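PDB 4JZ6: salicylaldehyde dehydrogenase NahF from Pseudomonas putida, which probably catalyses the NAD-dependent oxidation of salicylaldehyde to salicylate, a step in the bacterial degradation of naphthalene. Local coordinates for residues F291-F296 with A319-K324; C339-M344 with M378-L383. All blocks are in the same frame, centred on the assembly; numbering follows the deposited sequence.

How the contacts relate
Followed from the N terminus, the chain reaches contact 1 at the last turn of helix 282-294. The 22 residues that follow include strand 306-310, and helix 311-327 closes this excursion at 319-324. Contact 2 opens only afterwards, at the loop 339-344, and spans 33 residues with helix 349-362 and strand 366-369 before the chain returns at 378-383. The contacts are therefore in series, neither nested nor crossed, yet their centres lie about 10 Å apart. F321 and F294 join them directly: F321 CD2 packs 3.6 Å from I382 CD1, and F294 CB 3.7 Å from I341 CD1. Together they tie two helices and a loop to strand 381-384 of the seven-stranded sheet.

Contact 1: residues F291-F296 with A319-K324; sequences FGSFLF and ARFVEK. With SO4 (sulfate ion), chain E.
S293 and F294, on the last turn of helix 282-294, meet the ring of F321 on helix 311-327. S293 OG approaches this ring at its edge, near the ring plane, 3.8 Å from F321 CZ. From the other residue, F294 CE2 lies 4.1 Å from F321 CE1; the two rings meet at a slant, in an apolar contact. F321 spans the gap between the helices because its CG is anti to the backbone N (chi1 -169°), which carries the ring forward although its CB does not point at helix 282-294. The nearest CA atoms, those of S293 and F321, remain 10.5 Å apart, and the contact across this distance is made by side chains.

S293 CB lies 3.6 Å above one face of the F294 ring, offset toward its rim. The S293 hydroxyl is hydrogen-bonded to A289 O, one turn back, and V290 also packs on F321. R320, the residue before F321, points elsewhere: its NH1 donates to O4 of a sulfate at 3.2 Å (164°), in the guanidinium plane, while NH2 makes a weak bond to O1. The backbone N atoms of I282 and N283 and the side chain of R431 also hold the anion, and E316 pairs with R320. With an alanine in place of R320 both bonds to the sulfate are gone, and E316 would probably lose this salt-bridge partner. Helix 282-294 links the adjacent parallel strands 273-276 and 306-310 in a beta-alpha-beta crossover, and beyond it the chain continues to C301 in the salicylaldehyde pocket of this aldehyde dehydrogenase fold.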
loop_
_atom_site.group_PDB
_atom_site.type_symbol
_atom_site.label_atom_id
_atom_site.label_comp_id
_atom_site.label_asym_id
_atom_site.label_seq_id
_atom_site.Cartn_x
_atom_site.Cartn_y
_atom_site.Cartn_z
ATOM N N PHE A 291 25.583 1.652 21.391
ATOM C CA PHE A 291 24.320 0.978 21.648
ATOM C C PHE A 291 23.648 0.480 20.371
ATOM O O PHE A 291 23.306 -0.702 20.261
ATOM C CB PHE A 291 23.374 1.909 22.406
ATOM C CG PHE A 291 21.979 1.373 22.548
ATOM C CD1 PHE A 291 21.704 0.342 23.429
ATOM C CD2 PHE A 291 20.941 1.914 21.813
ATOM C CE1 PHE A 291 20.421 -0.149 23.562
ATOM C CE2 PHE A 291 19.656 1.431 21.942
ATOM C CZ PHE A 291 19.395 0.398 22.816
ATOM N N GLY A 292 23.454 1.388 19.419
ATOM C CA GLY A 292 22.744 1.073 18.191
ATOM C C GLY A 292 23.491 0.087 17.315
ATOM O O GLY A 292 22.885 -0.678 16.571
ATOM N N SER A 293 24.816 0.096 17.410
ATOM C CA SER A 293 25.632 -0.775 16.578
ATOM C C SER A 293 25.642 -2.220 17.064
ATOM O O SER A 293 25.603 -3.152 16.257
ATOM C CB SER A 293 27.067 -0.257 16.501
ATOM O OG SER A 293 27.114 0.968 15.795
ATOM N N PHE A 294 25.682 -2.409 18.378
ATOM C CA PHE A 294 25.995 -3.726 18.907
ATOM C C PHE A 294 24.938 -4.376 19.783
ATOM O O PHE A 294 25.169 -5.450 20.341
ATOM C CB PHE A 294 27.336 -3.681 19.623
ATOM C CG PHE A 294 28.449 -3.231 18.748
ATOM C CD1 PHE A 294 28.842 -4.002 17.665
ATOM C CD2 PHE A 294 29.092 -2.033 18.988
ATOM C CE1 PHE A 294 29.868 -3.591 16.839
ATOM C CE2 PHE A 294 30.118 -1.613 18.170
ATOM C CZ PHE A 294 30.510 -2.392 17.089
ATOM N N LEU A 295 23.780 -3.743 19.906
ATOM C CA LEU A 295 22.681 -4.391 20.591
ATOM C C LEU A 295 22.288 -5.626 19.778
ATOM O O LEU A 295 22.144 -5.542 18.555
ATOM C CB LEU A 295 21.508 -3.428 20.749
ATOM C CG LEU A 295 20.223 -3.999 21.345
ATOM C CD1 LEU A 295 20.481 -4.598 22.708
ATOM C CD2 LEU A 295 19.189 -2.906 21.438
ATOM N N PHE A 296 22.150 -6.768 20.459
ATOM C CA PHE A 296 21.803 -8.046 19.820
ATOM C C PHE A 296 22.723 -8.367 18.637
ATOM O O PHE A 296 22.279 -8.883 17.607
ATOM C CB PHE A 296 20.322 -8.068 19.403
ATOM C CG PHE A 296 19.839 -9.412 18.914
ATOM C CD1 PHE A 296 20.162 -10.578 19.595
ATOM C CD2 PHE A 296 19.056 -9.507 17.769
ATOM C CE1 PHE A 296 19.721 -11.812 19.141
ATOM C CE2 PHE A 296 18.607 -10.743 17.316
ATOM C CZ PHE A 296 18.941 -11.895 18.007
ATOM N N ALA A 319 38.219 7.191 17.671
ATOM C CA ALA A 319 39.055 6.742 18.781
ATOM C C ALA A 319 38.222 6.355 20.007
ATOM O O ALA A 319 38.431 5.295 20.596
ATOM C CB ALA A 319 40.085 7.800 19.140
ATOM N N ARG A 320 37.276 7.211 20.382
ATOM C CA ARG A 320 36.422 6.935 21.534
ATOM C C ARG A 320 35.533 5.722 21.276
ATOM O O ARG A 320 35.409 4.839 22.127
ATOM C CB ARG A 320 35.561 8.151 21.888
ATOM C CG ARG A 320 36.354 9.409 22.190
ATOM C CD ARG A 320 35.521 10.382 23.012
ATOM N NE ARG A 320 36.021 11.752 22.928
ATOM C CZ ARG A 320 35.344 12.819 23.348
ATOM N NH1 ARG A 320 34.137 12.674 23.883
ATOM N NH2 ARG A 320 35.869 14.032 23.229
ATOM N N PHE A 321 34.919 5.697 20.097
ATOM C CA PHE A 321 34.066 4.594 19.666
ATOM C C PHE A 321 34.817 3.266 19.790
ATOM O O PHE A 321 34.283 2.282 20.306
ATOM C CB PHE A 321 33.636 4.831 18.217
ATOM C CG PHE A 321 32.553 3.911 17.734
ATOM C CD1 PHE A 321 31.709 3.269 18.627
ATOM C CD2 PHE A 321 32.377 3.692 16.373
ATOM C CE1 PHE A 321 30.711 2.420 18.169
ATOM C CE2 PHE A 321 31.385 2.851 15.909
ATOM C CZ PHE A 321 30.550 2.211 16.807
ATOM N N VAL A 322 36.063 3.253 19.330
ATOM C CA VAL A 322 36.865 2.039 19.351
ATOM C C VAL A 322 37.185 1.611 20.779
ATOM O O VAL A 322 37.148 0.422 21.106
ATOM C CB VAL A 322 38.154 2.198 18.513
ATOM C CG1 VAL A 322 39.211 1.170 18.925
ATOM C CG2 VAL A 322 37.826 2.077 17.034
ATOM N N GLU A 323 37.475 2.590 21.629
ATOM C CA GLU A 323 37.785 2.322 23.025
ATOM C C GLU A 323 36.624 1.584 23.688
ATOM O O GLU A 323 36.805 0.494 24.232
ATOM C CB GLU A 323 38.095 3.630 23.758
ATOM C CG GLU A 323 39.021 3.482 24.953
ATOM C CD GLU A 323 38.304 2.975 26.190
ATOM O OE1 GLU A 323 37.156 3.411 26.436
ATOM O OE2 GLU A 323 38.892 2.138 26.914
ATOM N N LYS A 324 35.432 2.172 23.620
ATOM C CA LYS A 324 34.233 1.567 24.199
ATOM C C LYS A 324 33.924 0.188 23.609
ATOM O O LYS A 324 33.591 -0.755 24.332
ATOM C CB LYS A 324 33.025 2.481 23.992
ATOM C CG LYS A 324 33.116 3.812 24.696
ATOM C CD LYS A 324 33.329 3.636 26.187
ATOM C CE LYS A 324 33.324 4.982 26.894
ATOM N NZ LYS A 324 34.006 4.932 28.218
HETATM S S SO4 E . 32.328 16.456 23.582
HETATM O O1 SO4 E . 33.714 16.751 23.221
HETATM O O2 SO4 E . 31.805 17.555 24.390
HETATM O O3 SO4 E . 31.548 16.335 22.356
HETATM O O4 SO4 E . 32.247 15.209 24.345
#

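Contact 2: residues C339-M344 with M378-L383; sequences CIIGPM and MPATIL
I341 and M344, in an irregular loop, pack against M378 and A380, just ahead of strand 381-384. The I341 side chain divides at CB, which is directed at the opposite segment. Its CG2 branch, anti to the backbone N, comes within 3.9 Å of the carbonyl oxygen M378 O, a van der Waals approach of a methyl group to the backbone. The CG1 branch runs beside the backbone N (chi1 -42°) and carries the terminal methyl toward A380: I341 CD1 ends 4.3 Å from A380 CB. The two branches thus touch 378-383 at two points, the backbone oxygen of M378 and the methyl of A380.

Three residues on, M344 adds a second apolar point. Its chain is extended from CA to SD (chi2 -180°) and turns at the CG-SD bond, and M344 CE, not the sulfur, leads the approach at 4.3 Å from M378 CB. M378 meets it only with the base of its side chain, for its tip leads away from this loop. No hydrogen bond crosses between the segments; the loop gets its backbone bonds from S329 and G331 at I341, and from A376 at M344.

I353 of helix 349-362 touches both methionines, and P400 packs against I341 and M344. T325 of helix 311-327 touches A380, while M378 also rests on I401 of strand 401-407, the parallel neighbour of strand 381-384.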
loop_
_atom_site.group_PDB
_atom_site.type_symbol
_atom_site.label_atom_id
_atom_site.label_comp_id
_atom_site.label_asym_id
_atom_site.label_seq_id
_atom_site.Cartn_x
_atom_site.Cartn_y
_atom_site.Cartn_z
ATOM N N CYS A 339 26.477 -10.817 28.363
ATOM C CA CYS A 339 26.999 -10.814 27.011
ATOM C C CYS A 339 26.350 -9.683 26.228
ATOM O O CYS A 339 25.126 -9.600 26.143
ATOM C CB CYS A 339 26.719 -12.151 26.329
ATOM S SG CYS A 339 27.428 -13.546 27.188
ATOM N N ILE A 340 27.170 -8.802 25.670
ATOM C CA ILE A 340 26.657 -7.778 24.774
ATOM C C ILE A 340 26.642 -8.359 23.368
ATOM O O ILE A 340 25.651 -8.252 22.643
ATOM C CB ILE A 340 27.506 -6.494 24.819
ATOM C CG1 ILE A 340 27.658 -6.010 26.264
ATOM C CG2 ILE A 340 26.896 -5.416 23.931
ATOM C CD1 ILE A 340 26.345 -5.772 26.970
ATOM N N ILE A 341 27.744 -8.999 22.998
ATOM C CA ILE A 341 27.862 -9.623 21.687
ATOM C C ILE A 341 27.660 -11.137 21.783
ATOM O O ILE A 341 28.608 -11.888 22.017
ATOM C CB ILE A 341 29.241 -9.339 21.042
ATOM C CG1 ILE A 341 29.660 -7.883 21.267
ATOM C CG2 ILE A 341 29.218 -9.685 19.556
ATOM C CD1 ILE A 341 28.858 -6.887 20.483
ATOM N N GLY A 342 26.420 -11.579 21.611
ATOM C CA GLY A 342 26.123 -12.999 21.581
ATOM C C GLY A 342 26.493 -13.616 20.248
ATOM O O GLY A 342 27.020 -12.936 19.371
ATOM N N PRO A 343 26.241 -14.922 20.088
ATOM C CA PRO A 343 26.509 -15.531 18.782
ATOM C C PRO A 343 25.475 -15.093 17.755
ATOM O O PRO A 343 24.349 -14.765 18.120
ATOM C CB PRO A 343 26.388 -17.031 19.064
ATOM C CG PRO A 343 25.511 -17.122 20.274
ATOM C CD PRO A 343 25.855 -15.919 21.101
ATOM N N MET A 344 25.859 -15.077 16.484
ATOM C CA MET A 344 24.917 -14.790 15.412
ATOM C C MET A 344 23.997 -15.981 15.204
ATOM O O MET A 344 24.159 -17.010 15.851
ATOM C CB MET A 344 25.653 -14.419 14.127
ATOM C CG MET A 344 26.415 -13.120 14.260
ATOM S SD MET A 344 27.308 -12.610 12.787
ATOM C CE MET A 344 28.480 -13.954 12.615
ATOM N N MET A 378 31.917 -13.808 16.007
ATOM C CA MET A 378 32.627 -12.636 15.499
ATOM C C MET A 378 32.853 -11.637 16.622
ATOM O O MET A 378 31.960 -11.404 17.434
ATOM C CB MET A 378 31.818 -11.967 14.385
ATOM C CG MET A 378 32.533 -10.819 13.672
ATOM S SD MET A 378 31.584 -10.154 12.278
ATOM C CE MET A 378 32.801 -9.073 11.537
ATOM N N PRO A 379 34.060 -11.053 16.690
ATOM C CA PRO A 379 34.297 -9.956 17.633
ATOM C C PRO A 379 33.649 -8.674 17.132
ATOM O O PRO A 379 33.404 -8.552 15.931
ATOM C CB PRO A 379 35.821 -9.814 17.627
ATOM C CG PRO A 379 36.266 -10.416 16.335
ATOM C CD PRO A 379 35.301 -11.513 16.041
ATOM N N ALA A 380 33.359 -7.744 18.036
ATOM C CA ALA A 380 32.836 -6.445 17.634
ATOM C C ALA A 380 33.838 -5.778 16.698
ATOM O O ALA A 380 35.007 -5.608 17.043
ATOM C CB ALA A 380 32.574 -5.576 18.843
ATOM N N THR A 381 33.375 -5.419 15.506
ATOM C CA THR A 381 34.260 -4.937 14.455
ATOM C C THR A 381 33.820 -3.578 13.899
ATOM O O THR A 381 32.646 -3.370 13.610
ATOM C CB THR A 381 34.340 -5.969 13.306
ATOM O OG1 THR A 381 34.749 -7.240 13.826
ATOM C CG2 THR A 381 35.329 -5.529 12.245
ATOM N N ILE A 382 34.770 -2.658 13.759
ATOM C CA ILE A 382 34.509 -1.364 13.131
ATOM C C ILE A 382 35.478 -1.131 11.971
ATOM O O ILE A 382 36.696 -1.260 12.134
ATOM C CB ILE A 382 34.659 -0.194 14.128
ATOM C CG1 ILE A 382 33.793 -0.410 15.368
ATOM C CG2 ILE A 382 34.293 1.115 13.467
ATOM C CD1 ILE A 382 34.082 0.574 16.475
ATOM N N LEU A 383 34.938 -0.801 10.800
ATOM C CA LEU A 383 35.760 -0.466 9.642
ATOM C C LEU A 383 35.704 1.041 9.402
ATOM O O LEU A 383 34.623 1.643 9.418
ATOM C CB LEU A 383 35.298 -1.227 8.397
ATOM C CG LEU A 383 35.269 -2.755 8.501
ATOM C CD1 LEU A 383 34.770 -3.388 7.215
ATOM C CD2 LEU A 383 36.640 -3.263 8.832
#